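Local coordinates for RagA protein (PDB 6SLN) that probably takes up peptides across the outer membrane of Porphyromonas gingivalis, as a beta-barrel transporter of the TonB-dependent receptor family, at residues A[340-345]-A[380-385]; A[408-413]-A[423-428]; A[433-438]-A[469-474]; A[487-492]-A[545-550]. One frame throughout, in Å; residues are numbered along the deposited sequence.

Contact 1: A[340-345]-A[380-385]; sequences AREPAN and DYFGKY
E342 OE1 takes one weak hydrogen bond, from Y381 N at 3.3 Å and well bent, 124° at the hydrogen. A second backbone nitrogen, D380 N, lies 2.9 Å from E342 OE1. The glutamate reaches this place on a chain extended beyond CG (chi2 -175°) and crosses Y381 at about a right angle. Its other oxygen, OE2, lies in the ring plane of Y381 at the edge, 3.6 Å from Y381 CB. E342 also meets F382 tip to tip, E342 OE2 to F382 CE2 at 3.6 Å, with carboxylate and ring planes only 19° apart. Both segments are loops at the end of the barrel wall: 340-345 leads from strand 325-337 into strand 345-360, whereas the loop segment 380-385 comes after strand 363-377. The second holds a type II beta turn from Y381 to K384, closed by K384 N to Y381 O at 3.1 Å, with G383 at a positive phi. Beyond the carboxylate the contact is apolar, A340 CB against F382 CZ at 3.4 Å. Y983 lies alongside, its ring meeting that of F382 and its hydroxyl hydrogen-bonded to A340 N. At the far end of the turn K384 and Y385 pack on the bound peptide.

Contact 2: A[408-413]-A[423-428]; sequences GDLADV and SMTEPY
T425 is the tight point of this contact, giving both its hydroxyl and its backbone N-H to the 408-413 segment. With OG1 set between the backbone N and the carbonyl carbon (chi1 53°), the hydroxyl donates to A411 O at 2.8 Å, in the carbonyl plane and on a lone pair. T425 N donates to D412 O at 2.9 Å, nearly straight at the hydrogen (172°) but from above the carbonyl plane. T425 CG2, on the other branch, lies 3.6 Å from V413 N. Just beyond, V413 and M424 form an antiparallel non-hydrogen-bonded pair, where V413 CA comes 3.0 Å from S423 O in a CA-H...O contact. T425 is also the N-cap residue of helix 426-432, so the two-stranded sheet passes straight into the helix. The outer side is partly exposed and meets by van der Waals contact, with no hydrogen bond across the segments. There the D412 carboxylate crosses the Y428 ring obliquely, the planes 39° apart, its OD1 nearest to Y428 CD1. The Y428 hydroxyl points on to N479, to which it is hydrogen-bonded, and M424 SD lies in the ring plane at its edge. At the other end, also partly exposed, L410 CD2 touches P427 CG at 3.7 Å. Helix 426-432 thus begins where strand 423-424 ends, while L410 packs on A304 and E426 on L305, both of helix 301-305.

Contact 3: A[433-438]-A[469-474]; sequences RPFSSE and TRTSSK
F435, S437 and T471 meet on one face of an antiparallel strand pair. T471 CG2 packs 3.5 Å from S437 CB, and F435, its CG anti to the backbone N (chi1 174°), lies beside T471 pointing the same way, F435 CZ to T471 CB 4.1 Å. S473 CB comes to the edge of the F435 ring, near its plane. Where the strand begins, the P434 ring crosses K474 at about a right angle, P434 CG to K474 CB 3.6 Å. The backbone fixes this register. S436 and S472 exchange two hydrogen bonds, S472 N to S436 O at 3.0 Å, and E438 and R470 exchange two more, E438 N to R470 O at 2.9 Å; K474 N to P434 O closes the end weakly. On the opposite face E491 takes a hydrogen bond from S472 OG and a salt bridge from R470 NH2. Before the strand, R433 NH1 makes a salt bridge to D482. This is a beta hairpin of the TonB-dependent receptor barrel, in which 435-438 and 469-474 run antiparallel at 173°. Strand 435-450 is flanked by strand 363-377, whose R377 touches F435, and strand 456-475 by strand 487-510.

Contact 4: A[487-492]-A[545-550]; sequences GERRER and LMLLSQ
Segment 487-492 is a fully extended beta strand, whereas 545-550 is a loop that curls into a short 3-10 turn at L548 and S549. The two do not pair through their backbones; their closest CA atoms, R489 and L548, are 6.9 Å apart. The curl closes on itself through Q550 N to L547 O at 2.8 Å, and L547 N in turn donates to Q550 OE1. R489 bridges the segments, its CG anti to the backbone N (chi1 178°) and its chain extended from CG to NE. Its NH1 donates to M546 O at 2.5 Å, the oxygen lying in the guanidinium plane but the donor well above the carbonyl plane. NE makes a salt bridge to E491 OE2 at 2.7 Å on the anti lone pair, with a weaker bond from NH2 to the same oxygen, so the group's rotation is well fixed. The E491 carboxylate is positioned in turn by a second shell, R470 at OE1 and S472 at OE2. Strand 487-510 belongs to the barrel wall, and 545-550 lies in the long loop that joins strands 515-540 and 561-580. L548 crosses R489 at about a right angle, L548 CD2 lying 3.6 Å from R489 O, while its CD1 packs on E491 CG at 3.5 Å. M546, bent at chi3, brings CE within 3.7 Å of E488 O, close to G487. R489 NH1 also makes a salt bridge to an acidic side chain of another protein, and L548 N is hydrogen-bonded to H562 of the second subunit, a copy of this protein.

Overall arrangement
Along the chain the four contacts follow one another in series; none nests in or crosses another. Contact 1 closes a loop of 34 residues, mostly strands 345-360 and 363-377. Contact 2 closes a short loop of nine residues, and the helix it begins leads into strand 435-450. Contact 3 closes the hairpin of that strand with 456-475, and contact 4 spans 52 residues, the rest of strand 487-510 and all of 515-540 included. Contacts 1 and 2 touch through E342 with E426 and R341 with L410. Contacts 3 and 4, centres 11 Å apart, share the seam of strands 456-475 and 487-510; both touch the second subunit.

Contact 1: A[340-345]-A[380-385]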
loop_
_atom_site.group_PDB
_atom_site.type_symbol
_atom_site.label_atom_id
_atom_site.label_comp_id
_atom_site.label_asym_id
_atom_site.label_seq_id
_atom_site.Cartn_x
_atom_site.Cartn_y
_atom_site.Cartn_z
ATOM N N ALA A 340 -16.914 6.958 25.033
ATOM C CA ALA A 340 -16.049 8.125 24.973
ATOM C C ALA A 340 -16.304 8.855 23.667
ATOM O O ALA A 340 -16.639 8.245 22.650
ATOM C CB ALA A 340 -14.580 7.744 25.072
ATOM N N ARG A 341 -16.168 10.179 23.704
ATOM C CA ARG A 341 -16.501 10.961 22.523
ATOM C C ARG A 341 -15.478 10.754 21.424
ATOM O O ARG A 341 -15.838 10.771 20.240
ATOM C CB ARG A 341 -16.625 12.437 22.876
ATOM C CG ARG A 341 -17.946 12.773 23.491
ATOM C CD ARG A 341 -18.122 14.274 23.456
ATOM N NE ARG A 341 -19.191 14.670 24.351
ATOM C CZ ARG A 341 -20.478 14.640 24.021
ATOM N NH1 ARG A 341 -20.853 14.245 22.805
ATOM N NH2 ARG A 341 -21.389 14.998 24.910
ATOM N N GLU A 342 -14.206 10.569 21.801
ATOM C CA GLU A 342 -13.205 9.939 20.950
ATOM C C GLU A 342 -13.820 8.704 20.303
ATOM O O GLU A 342 -14.200 7.752 20.999
ATOM C CB GLU A 342 -11.975 9.565 21.763
ATOM C CG GLU A 342 -10.688 10.027 21.166
ATOM C CD GLU A 342 -9.521 9.520 21.966
ATOM O OE1 GLU A 342 -8.758 8.685 21.427
ATOM O OE2 GLU A 342 -9.388 9.943 23.138
ATOM N N PRO A 343 -13.987 8.710 18.988
ATOM C CA PRO A 343 -14.832 7.699 18.354
ATOM C C PRO A 343 -14.233 6.323 18.495
ATOM O O PRO A 343 -13.023 6.133 18.352
ATOM C CB PRO A 343 -14.867 8.139 16.893
ATOM C CG PRO A 343 -14.616 9.612 16.978
ATOM C CD PRO A 343 -13.567 9.733 18.026
ATOM N N ALA A 344 -15.095 5.365 18.814
ATOM C CA ALA A 344 -14.688 3.973 18.889
ATOM C C ALA A 344 -15.936 3.129 18.714
ATOM O O ALA A 344 -17.027 3.517 19.133
ATOM C CB ALA A 344 -13.972 3.640 20.204
ATOM N N ASN A 345 -15.767 1.979 18.077
ATOM C CA ASN A 345 -16.929 1.157 17.810
ATOM C C ASN A 345 -16.475 -0.171 17.228
ATOM O O ASN A 345 -15.346 -0.324 16.746
ATOM C CB ASN A 345 -17.893 1.842 16.848
ATOM C CG ASN A 345 -17.188 2.423 15.663
ATOM O OD1 ASN A 345 -16.876 1.715 14.721
ATOM N ND2 ASN A 345 -16.902 3.721 15.714
ATOM N N ASP A 380 -7.539 6.067 20.872
ATOM C CA ASP A 380 -6.133 5.744 21.023
ATOM C C ASP A 380 -5.370 6.821 21.774
ATOM O O ASP A 380 -4.200 7.070 21.492
ATOM C CB ASP A 380 -5.518 5.471 19.650
ATOM C CG ASP A 380 -5.892 4.092 19.126
ATOM O OD1 ASP A 380 -6.039 3.156 19.946
ATOM O OD2 ASP A 380 -6.067 3.949 17.902
ATOM N N TYR A 381 -6.017 7.463 22.739
ATOM C CA TYR A 381 -5.314 8.317 23.677
ATOM C C TYR A 381 -5.470 7.847 25.103
ATOM O O TYR A 381 -4.663 8.235 25.961
ATOM C CB TYR A 381 -5.792 9.771 23.553
ATOM C CG TYR A 381 -5.253 10.436 22.308
ATOM C CD1 TYR A 381 -3.903 10.371 22.000
ATOM C CD2 TYR A 381 -6.090 11.099 21.428
ATOM C CE1 TYR A 381 -3.402 10.969 20.875
ATOM C CE2 TYR A 381 -5.595 11.695 20.288
ATOM C CZ TYR A 381 -4.249 11.626 20.016
ATOM O OH TYR A 381 -3.741 12.211 18.883
ATOM N N PHE A 382 -6.454 6.992 25.361
ATOM C CA PHE A 382 -6.694 6.489 26.697
ATOM C C PHE A 382 -5.492 5.708 27.209
ATOM O O PHE A 382 -4.709 5.140 26.441
ATOM C CB PHE A 382 -7.958 5.631 26.705
ATOM C CG PHE A 382 -9.229 6.454 26.613
ATOM C CD1 PHE A 382 -9.841 6.914 27.754
ATOM C CD2 PHE A 382 -9.770 6.780 25.387
ATOM C CE1 PHE A 382 -10.982 7.664 27.680
ATOM C CE2 PHE A 382 -10.901 7.538 25.304
ATOM C CZ PHE A 382 -11.508 7.984 26.457
ATOM N N GLY A 383 -5.328 5.717 28.529
ATOM C CA GLY A 383 -4.155 5.141 29.132
ATOM C C GLY A 383 -2.921 6.000 29.052
ATOM O O GLY A 383 -1.962 5.729 29.767
ATOM N N LYS A 384 -2.902 7.018 28.210
ATOM C CA LYS A 384 -1.849 8.023 28.222
ATOM C C LYS A 384 -2.393 9.332 28.800
ATOM O O LYS A 384 -3.608 9.520 28.957
ATOM C CB LYS A 384 -1.281 8.218 26.813
ATOM C CG LYS A 384 -0.376 7.092 26.398
ATOM C CD LYS A 384 0.133 7.233 24.974
ATOM C CE LYS A 384 -0.977 7.016 23.970
ATOM N NZ LYS A 384 -0.521 7.336 22.582
ATOM N N TYR A 385 -1.472 10.226 29.156
ATOM C CA TYR A 385 -1.785 11.424 29.936
ATOM C C TYR A 385 -1.602 12.628 29.021
ATOM O O TYR A 385 -0.509 13.186 28.903
ATOM C CB TYR A 385 -0.916 11.543 31.207
ATOM C CG TYR A 385 -1.466 10.745 32.345
ATOM C CD1 TYR A 385 -2.606 11.152 33.025
ATOM C CD2 TYR A 385 -0.863 9.562 32.734
ATOM C CE1 TYR A 385 -3.115 10.398 34.079
ATOM C CE2 TYR A 385 -1.363 8.802 33.786
ATOM C CZ TYR A 385 -2.482 9.218 34.451
ATOM O OH TYR A 385 -2.961 8.446 35.478
#

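Contact 2: A[408-413]-A[423-428]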
loop_
_atom_site.group_PDB
_atom_site.type_symbol
_atom_site.label_atom_id
_atom_site.label_comp_id
_atom_site.label_asym_id
_atom_site.label_seq_id
_atom_site.Cartn_x
_atom_site.Cartn_y
_atom_site.Cartn_z
ATOM N N GLY A 408 -24.923 25.379 24.803
ATOM C CA GLY A 408 -24.625 24.126 25.457
ATOM C C GLY A 408 -24.142 23.011 24.552
ATOM O O GLY A 408 -23.914 21.898 25.044
ATOM N N ASP A 409 -23.998 23.266 23.255
ATOM C CA ASP A 409 -23.409 22.320 22.321
ATOM C C ASP A 409 -21.899 22.495 22.274
ATOM O O ASP A 409 -21.377 23.607 22.379
ATOM C CB ASP A 409 -23.990 22.509 20.924
ATOM C CG ASP A 409 -25.475 22.307 20.893
ATOM O OD1 ASP A 409 -25.931 21.220 21.303
ATOM O OD2 ASP A 409 -26.188 23.241 20.477
ATOM N N LEU A 410 -21.198 21.377 22.109
ATOM C CA LEU A 410 -19.744 21.407 22.098
ATOM C C LEU A 410 -19.249 22.298 20.960
ATOM O O LEU A 410 -19.701 22.177 19.819
ATOM C CB LEU A 410 -19.223 19.976 21.971
ATOM C CG LEU A 410 -18.079 19.470 22.847
ATOM C CD1 LEU A 410 -18.138 20.020 24.238
ATOM C CD2 LEU A 410 -18.152 17.959 22.882
ATOM N N ALA A 411 -18.366 23.241 21.284
ATOM C CA ALA A 411 -17.750 24.077 20.261
ATOM C C ALA A 411 -16.793 23.232 19.413
ATOM O O ALA A 411 -16.582 22.042 19.656
ATOM C CB ALA A 411 -17.021 25.255 20.909
ATOM N N ASP A 412 -16.194 23.844 18.395
ATOM C CA ASP A 412 -15.158 23.117 17.665
ATOM C C ASP A 412 -13.880 23.017 18.460
ATOM O O ASP A 412 -13.037 22.165 18.172
ATOM C CB ASP A 412 -14.832 23.805 16.343
ATOM C CG ASP A 412 -15.894 23.593 15.314
ATOM O OD1 ASP A 412 -16.652 22.615 15.466
ATOM O OD2 ASP A 412 -15.973 24.397 14.361
ATOM N N VAL A 413 -13.732 23.854 19.477
ATOM C CA VAL A 413 -12.420 24.311 19.868
ATOM C C VAL A 413 -12.555 24.884 21.267
ATOM O O VAL A 413 -13.615 25.386 21.647
ATOM C CB VAL A 413 -11.920 25.359 18.842
ATOM C CG1 VAL A 413 -12.422 26.798 19.205
ATOM C CG2 VAL A 413 -10.430 25.249 18.553
ATOM N N SER A 423 -7.494 24.639 20.865
ATOM C CA SER A 423 -7.443 23.191 20.947
ATOM C C SER A 423 -8.757 22.637 20.428
ATOM O O SER A 423 -9.829 23.121 20.800
ATOM C CB SER A 423 -7.195 22.745 22.393
ATOM O OG SER A 423 -5.804 22.816 22.695
ATOM N N MET A 424 -8.670 21.633 19.566
ATOM C CA MET A 424 -9.857 21.034 18.998
ATOM C C MET A 424 -10.587 20.174 20.018
ATOM O O MET A 424 -9.971 19.503 20.844
ATOM C CB MET A 424 -9.473 20.208 17.803
ATOM C CG MET A 424 -8.994 21.065 16.654
ATOM S SD MET A 424 -8.740 20.123 15.143
ATOM C CE MET A 424 -7.036 19.859 15.249
ATOM N N THR A 425 -11.914 20.211 19.969
ATOM C CA THR A 425 -12.713 19.265 20.723
ATOM C C THR A 425 -12.758 17.916 20.017
ATOM O O THR A 425 -12.427 17.794 18.829
ATOM C CB THR A 425 -14.126 19.771 20.851
ATOM O OG1 THR A 425 -14.584 20.068 19.531
ATOM C CG2 THR A 425 -14.151 21.029 21.698
ATOM N N GLU A 426 -13.228 16.902 20.751
ATOM C CA GLU A 426 -13.290 15.556 20.186
ATOM C C GLU A 426 -14.111 15.521 18.910
ATOM O O GLU A 426 -13.583 15.104 17.863
ATOM C CB GLU A 426 -13.814 14.559 21.226
ATOM C CG GLU A 426 -12.979 14.437 22.503
ATOM C CD GLU A 426 -11.543 14.008 22.264
ATOM O OE1 GLU A 426 -11.282 13.287 21.288
ATOM O OE2 GLU A 426 -10.671 14.385 23.074
ATOM N N PRO A 427 -15.368 15.956 18.902
ATOM C CA PRO A 427 -16.141 15.828 17.656
ATOM C C PRO A 427 -15.494 16.561 16.506
ATOM O O PRO A 427 -15.487 16.059 15.376
ATOM C CB PRO A 427 -17.499 16.419 18.027
ATOM C CG PRO A 427 -17.511 16.447 19.533
ATOM C CD PRO A 427 -16.106 16.711 19.922
ATOM N N TYR A 428 -14.901 17.723 16.769
ATOM C CA TYR A 428 -14.266 18.436 15.674
ATOM C C TYR A 428 -12.992 17.739 15.243
ATOM O O TYR A 428 -12.701 17.646 14.043
ATOM C CB TYR A 428 -13.959 19.874 16.062
ATOM C CG TYR A 428 -13.412 20.651 14.899
ATOM C CD1 TYR A 428 -14.271 21.217 13.955
ATOM C CD2 TYR A 428 -12.044 20.796 14.721
ATOM C CE1 TYR A 428 -13.778 21.920 12.896
ATOM C CE2 TYR A 428 -11.540 21.491 13.651
ATOM C CZ TYR A 428 -12.405 22.042 12.736
ATOM O OH TYR A 428 -11.878 22.747 11.676
#

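Contact 3: A[433-438]-A[469-474]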
loop_
_atom_site.group_PDB
_atom_site.type_symbol
_atom_site.label_atom_id
_atom_site.label_comp_id
_atom_site.label_asym_id
_atom_site.label_seq_id
_atom_site.Cartn_x
_atom_site.Cartn_y
_atom_site.Cartn_z
ATOM N N ARG A 433 -10.001 14.223 11.273
ATOM C CA ARG A 433 -9.254 12.967 11.348
ATOM C C ARG A 433 -10.190 11.782 11.125
ATOM O O ARG A 433 -10.382 10.935 12.007
ATOM C CB ARG A 433 -8.545 12.855 12.695
ATOM C CG ARG A 433 -7.065 13.082 12.619
ATOM C CD ARG A 433 -6.716 14.467 12.157
ATOM N NE ARG A 433 -5.433 14.879 12.696
ATOM C CZ ARG A 433 -4.884 16.059 12.446
ATOM N NH1 ARG A 433 -5.508 16.927 11.657
ATOM N NH2 ARG A 433 -3.702 16.358 12.969
ATOM N N PRO A 434 -10.814 11.707 9.958
ATOM C CA PRO A 434 -11.621 10.524 9.636
ATOM C C PRO A 434 -10.766 9.271 9.590
ATOM O O PRO A 434 -9.570 9.315 9.284
ATOM C CB PRO A 434 -12.185 10.844 8.249
ATOM C CG PRO A 434 -11.161 11.771 7.663
ATOM C CD PRO A 434 -10.727 12.637 8.824
ATOM N N PHE A 435 -11.410 8.143 9.878
ATOM C CA PHE A 435 -10.753 6.843 9.888
ATOM C C PHE A 435 -11.817 5.781 9.697
ATOM O O PHE A 435 -12.804 5.763 10.431
ATOM C CB PHE A 435 -10.010 6.602 11.208
ATOM C CG PHE A 435 -9.437 5.215 11.346
ATOM C CD1 PHE A 435 -10.221 4.157 11.803
ATOM C CD2 PHE A 435 -8.104 4.967 11.036
ATOM C CE1 PHE A 435 -9.690 2.869 11.943
ATOM C CE2 PHE A 435 -7.568 3.688 11.182
ATOM C CZ PHE A 435 -8.371 2.636 11.640
ATOM N N SER A 436 -11.614 4.894 8.736
ATOM C CA SER A 436 -12.436 3.702 8.635
ATOM C C SER A 436 -11.525 2.501 8.519
ATOM O O SER A 436 -10.341 2.627 8.215
ATOM C CB SER A 436 -13.375 3.722 7.435
ATOM O OG SER A 436 -12.691 4.121 6.272
ATOM N N SER A 437 -12.103 1.334 8.782
ATOM C CA SER A 437 -11.440 0.063 8.591
ATOM C C SER A 437 -12.531 -0.910 8.208
ATOM O O SER A 437 -13.522 -1.037 8.925
ATOM C CB SER A 437 -10.708 -0.397 9.854
ATOM O OG SER A 437 -10.658 -1.817 9.950
ATOM N N GLU A 438 -12.381 -1.557 7.063
ATOM C CA GLU A 438 -13.245 -2.661 6.684
ATOM C C GLU A 438 -12.401 -3.926 6.660
ATOM O O GLU A 438 -11.344 -3.975 6.007
ATOM C CB GLU A 438 -13.914 -2.412 5.333
ATOM C CG GLU A 438 -15.022 -1.396 5.405
ATOM C CD GLU A 438 -16.364 -1.967 4.987
ATOM O OE1 GLU A 438 -17.403 -1.291 5.218
ATOM O OE2 GLU A 438 -16.370 -3.084 4.415
ATOM N N THR A 469 -7.954 -6.513 5.519
ATOM C CA THR A 469 -8.414 -5.294 6.144
ATOM C C THR A 469 -7.822 -4.109 5.413
ATOM O O THR A 469 -6.618 -4.071 5.145
ATOM C CB THR A 469 -8.012 -5.259 7.612
ATOM O OG1 THR A 469 -8.393 -6.500 8.215
ATOM C CG2 THR A 469 -8.683 -4.086 8.324
ATOM N N ARG A 470 -8.673 -3.156 5.090
ATOM C CA ARG A 470 -8.244 -1.873 4.566
ATOM C C ARG A 470 -8.583 -0.812 5.601
ATOM O O ARG A 470 -9.717 -0.747 6.098
ATOM C CB ARG A 470 -8.921 -1.571 3.226
ATOM C CG ARG A 470 -8.373 -2.433 2.079
ATOM C CD ARG A 470 -7.007 -1.937 1.663
ATOM N NE ARG A 470 -7.100 -0.780 0.780
ATOM C CZ ARG A 470 -7.016 0.488 1.194
ATOM N NH1 ARG A 470 -6.828 0.762 2.481
ATOM N NH2 ARG A 470 -7.105 1.491 0.325
ATOM N N THR A 471 -7.598 -0.016 5.960
ATOM C CA THR A 471 -7.851 1.132 6.802
ATOM C C THR A 471 -7.471 2.364 6.014
ATOM O O THR A 471 -6.600 2.323 5.134
ATOM C CB THR A 471 -7.077 1.085 8.115
ATOM O OG1 THR A 471 -5.670 1.147 7.845
ATOM C CG2 THR A 471 -7.400 -0.181 8.823
ATOM N N SER A 472 -8.161 3.449 6.335
ATOM C CA SER A 472 -8.040 4.695 5.610
ATOM C C SER A 472 -8.036 5.803 6.634
ATOM O O SER A 472 -8.867 5.808 7.545
ATOM C CB SER A 472 -9.194 4.875 4.622
ATOM O OG SER A 472 -8.950 6.029 3.858
ATOM N N SER A 473 -7.108 6.729 6.490
ATOM C CA SER A 473 -6.943 7.772 7.483
ATOM C C SER A 473 -6.551 9.061 6.774
ATOM O O SER A 473 -5.738 9.046 5.843
ATOM C CB SER A 473 -5.899 7.352 8.533
ATOM O OG SER A 473 -5.172 8.469 9.015
ATOM N N LYS A 474 -7.136 10.176 7.211
ATOM C CA LYS A 474 -6.905 11.452 6.555
ATOM C C LYS A 474 -6.596 12.533 7.577
ATOM O O LYS A 474 -7.099 12.511 8.704
ATOM C CB LYS A 474 -8.122 11.879 5.706
ATOM C CG LYS A 474 -8.208 11.179 4.354
ATOM C CD LYS A 474 -9.245 11.818 3.475
ATOM C CE LYS A 474 -10.185 10.775 2.938
ATOM N NZ LYS A 474 -10.874 11.266 1.722
#

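Contact 4: A[487-492]-A[545-550]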
loop_
_atom_site.group_PDB
_atom_site.type_symbol
_atom_site.label_atom_id
_atom_site.label_comp_id
_atom_site.label_asym_id
_atom_site.label_seq_id
_atom_site.Cartn_x
_atom_site.Cartn_y
_atom_site.Cartn_z
ATOM N N GLY A 487 -3.119 18.823 3.583
ATOM C CA GLY A 487 -3.717 17.625 4.123
ATOM C C GLY A 487 -2.843 16.393 3.889
ATOM O O GLY A 487 -1.873 16.403 3.126
ATOM N N GLU A 488 -3.204 15.314 4.577
ATOM C CA GLU A 488 -2.447 14.076 4.531
ATOM C C GLU A 488 -3.417 12.903 4.475
ATOM O O GLU A 488 -4.580 12.991 4.877
ATOM C CB GLU A 488 -1.489 13.947 5.744
ATOM C CG GLU A 488 -0.861 15.291 6.180
ATOM C CD GLU A 488 0.350 15.150 7.114
ATOM O OE1 GLU A 488 0.568 14.056 7.681
ATOM O OE2 GLU A 488 1.087 16.150 7.288
ATOM N N ARG A 489 -2.914 11.780 4.002
ATOM C CA ARG A 489 -3.761 10.610 3.888
ATOM C C ARG A 489 -2.862 9.394 3.992
ATOM O O ARG A 489 -1.733 9.420 3.497
ATOM C CB ARG A 489 -4.512 10.622 2.563
ATOM C CG ARG A 489 -5.370 9.406 2.354
ATOM C CD ARG A 489 -6.178 9.521 1.090
ATOM N NE ARG A 489 -7.220 8.507 1.019
ATOM C CZ ARG A 489 -8.139 8.465 0.060
ATOM N NH1 ARG A 489 -8.131 9.389 -0.898
ATOM N NH2 ARG A 489 -9.052 7.500 0.053
ATOM N N ARG A 490 -3.355 8.345 4.650
ATOM C CA ARG A 490 -2.604 7.102 4.803
ATOM C C ARG A 490 -3.548 5.944 4.532
ATOM O O ARG A 490 -4.687 5.936 5.009
ATOM C CB ARG A 490 -1.965 6.983 6.209
ATOM C CG ARG A 490 -1.489 5.572 6.609
ATOM C CD ARG A 490 -0.231 5.596 7.498
ATOM N NE ARG A 490 -0.323 6.539 8.605
ATOM C CZ ARG A 490 -1.194 6.450 9.616
ATOM N NH1 ARG A 490 -2.067 5.448 9.677
ATOM N NH2 ARG A 490 -1.206 7.379 10.572
ATOM N N GLU A 491 -3.090 4.992 3.731
ATOM C CA GLU A 491 -3.876 3.818 3.393
ATOM C C GLU A 491 -3.080 2.559 3.714
ATOM O O GLU A 491 -1.869 2.476 3.440
ATOM C CB GLU A 491 -4.265 3.820 1.913
ATOM C CG GLU A 491 -4.996 5.043 1.502
ATOM C CD GLU A 491 -6.474 4.928 1.754
ATOM O OE1 GLU A 491 -6.973 3.792 1.856
ATOM O OE2 GLU A 491 -7.138 5.983 1.840
ATOM N N ARG A 492 -3.768 1.565 4.257
ATOM C CA ARG A 492 -3.099 0.373 4.736
ATOM C C ARG A 492 -3.871 -0.850 4.299
ATOM O O ARG A 492 -5.106 -0.828 4.204
ATOM C CB ARG A 492 -2.985 0.365 6.263
ATOM C CG ARG A 492 -1.742 1.032 6.775
ATOM C CD ARG A 492 -1.905 1.279 8.210
ATOM N NE ARG A 492 -0.788 2.030 8.762
ATOM C CZ ARG A 492 -0.802 2.542 9.986
ATOM N NH1 ARG A 492 -1.876 2.370 10.740
ATOM N NH2 ARG A 492 0.244 3.213 10.447
ATOM N N LEU A 545 -9.387 16.315 -3.988
ATOM C CA LEU A 545 -8.221 15.807 -4.706
ATOM C C LEU A 545 -7.250 15.194 -3.685
ATOM O O LEU A 545 -6.197 15.764 -3.359
ATOM C CB LEU A 545 -7.585 16.922 -5.512
ATOM C CG LEU A 545 -8.576 17.798 -6.288
ATOM C CD1 LEU A 545 -7.985 19.168 -6.603
ATOM C CD2 LEU A 545 -9.039 17.117 -7.577
ATOM N N MET A 546 -7.610 14.011 -3.179
ATOM C CA MET A 546 -6.882 13.395 -2.076
ATOM C C MET A 546 -6.512 11.932 -2.366
ATOM O O MET A 546 -6.366 11.126 -1.439
ATOM C CB MET A 546 -7.689 13.510 -0.779
ATOM C CG MET A 546 -7.703 14.899 -0.200
ATOM S SD MET A 546 -8.292 14.939 1.492
ATOM C CE MET A 546 -6.824 14.374 2.340
ATOM N N LEU A 547 -6.350 11.562 -3.635
ATOM C CA LEU A 547 -5.750 10.270 -3.940
ATOM C C LEU A 547 -4.269 10.280 -3.549
ATOM O O LEU A 547 -3.583 11.304 -3.666
ATOM C CB LEU A 547 -5.903 9.939 -5.427
ATOM C CG LEU A 547 -7.316 9.771 -6.008
ATOM C CD1 LEU A 547 -7.252 9.360 -7.468
ATOM C CD2 LEU A 547 -8.147 8.781 -5.205
ATOM N N LEU A 548 -3.774 9.134 -3.074
ATOM C CA LEU A 548 -2.376 9.065 -2.672
ATOM C C LEU A 548 -1.468 9.536 -3.800
ATOM O O LEU A 548 -0.469 10.221 -3.558
ATOM C CB LEU A 548 -2.016 7.636 -2.245
ATOM C CG LEU A 548 -2.637 7.193 -0.912
ATOM C CD1 LEU A 548 -2.286 5.775 -0.536
ATOM C CD2 LEU A 548 -2.258 8.160 0.205
ATOM N N SER A 549 -1.821 9.211 -5.045
ATOM C CA SER A 549 -1.027 9.607 -6.203
ATOM C C SER A 549 -0.919 11.105 -6.375
ATOM O O SER A 549 -0.131 11.556 -7.213
ATOM C CB SER A 549 -1.637 9.037 -7.464
ATOM O OG SER A 549 -3.032 9.150 -7.382
ATOM N N GLN A 550 -1.674 11.883 -5.604
ATOM C CA GLN A 550 -1.795 13.307 -5.850
ATOM C C GLN A 550 -1.090 14.129 -4.798
ATOM O O GLN A 550 -1.323 15.344 -4.716
ATOM C CB GLN A 550 -3.270 13.689 -5.950
ATOM C CG GLN A 550 -3.998 12.896 -7.041
ATOM C CD GLN A 550 -5.435 13.328 -7.245
ATOM O OE1 GLN A 550 -6.296 13.175 -6.359
ATOM N NE2 GLN A 550 -5.707 13.872 -8.422
#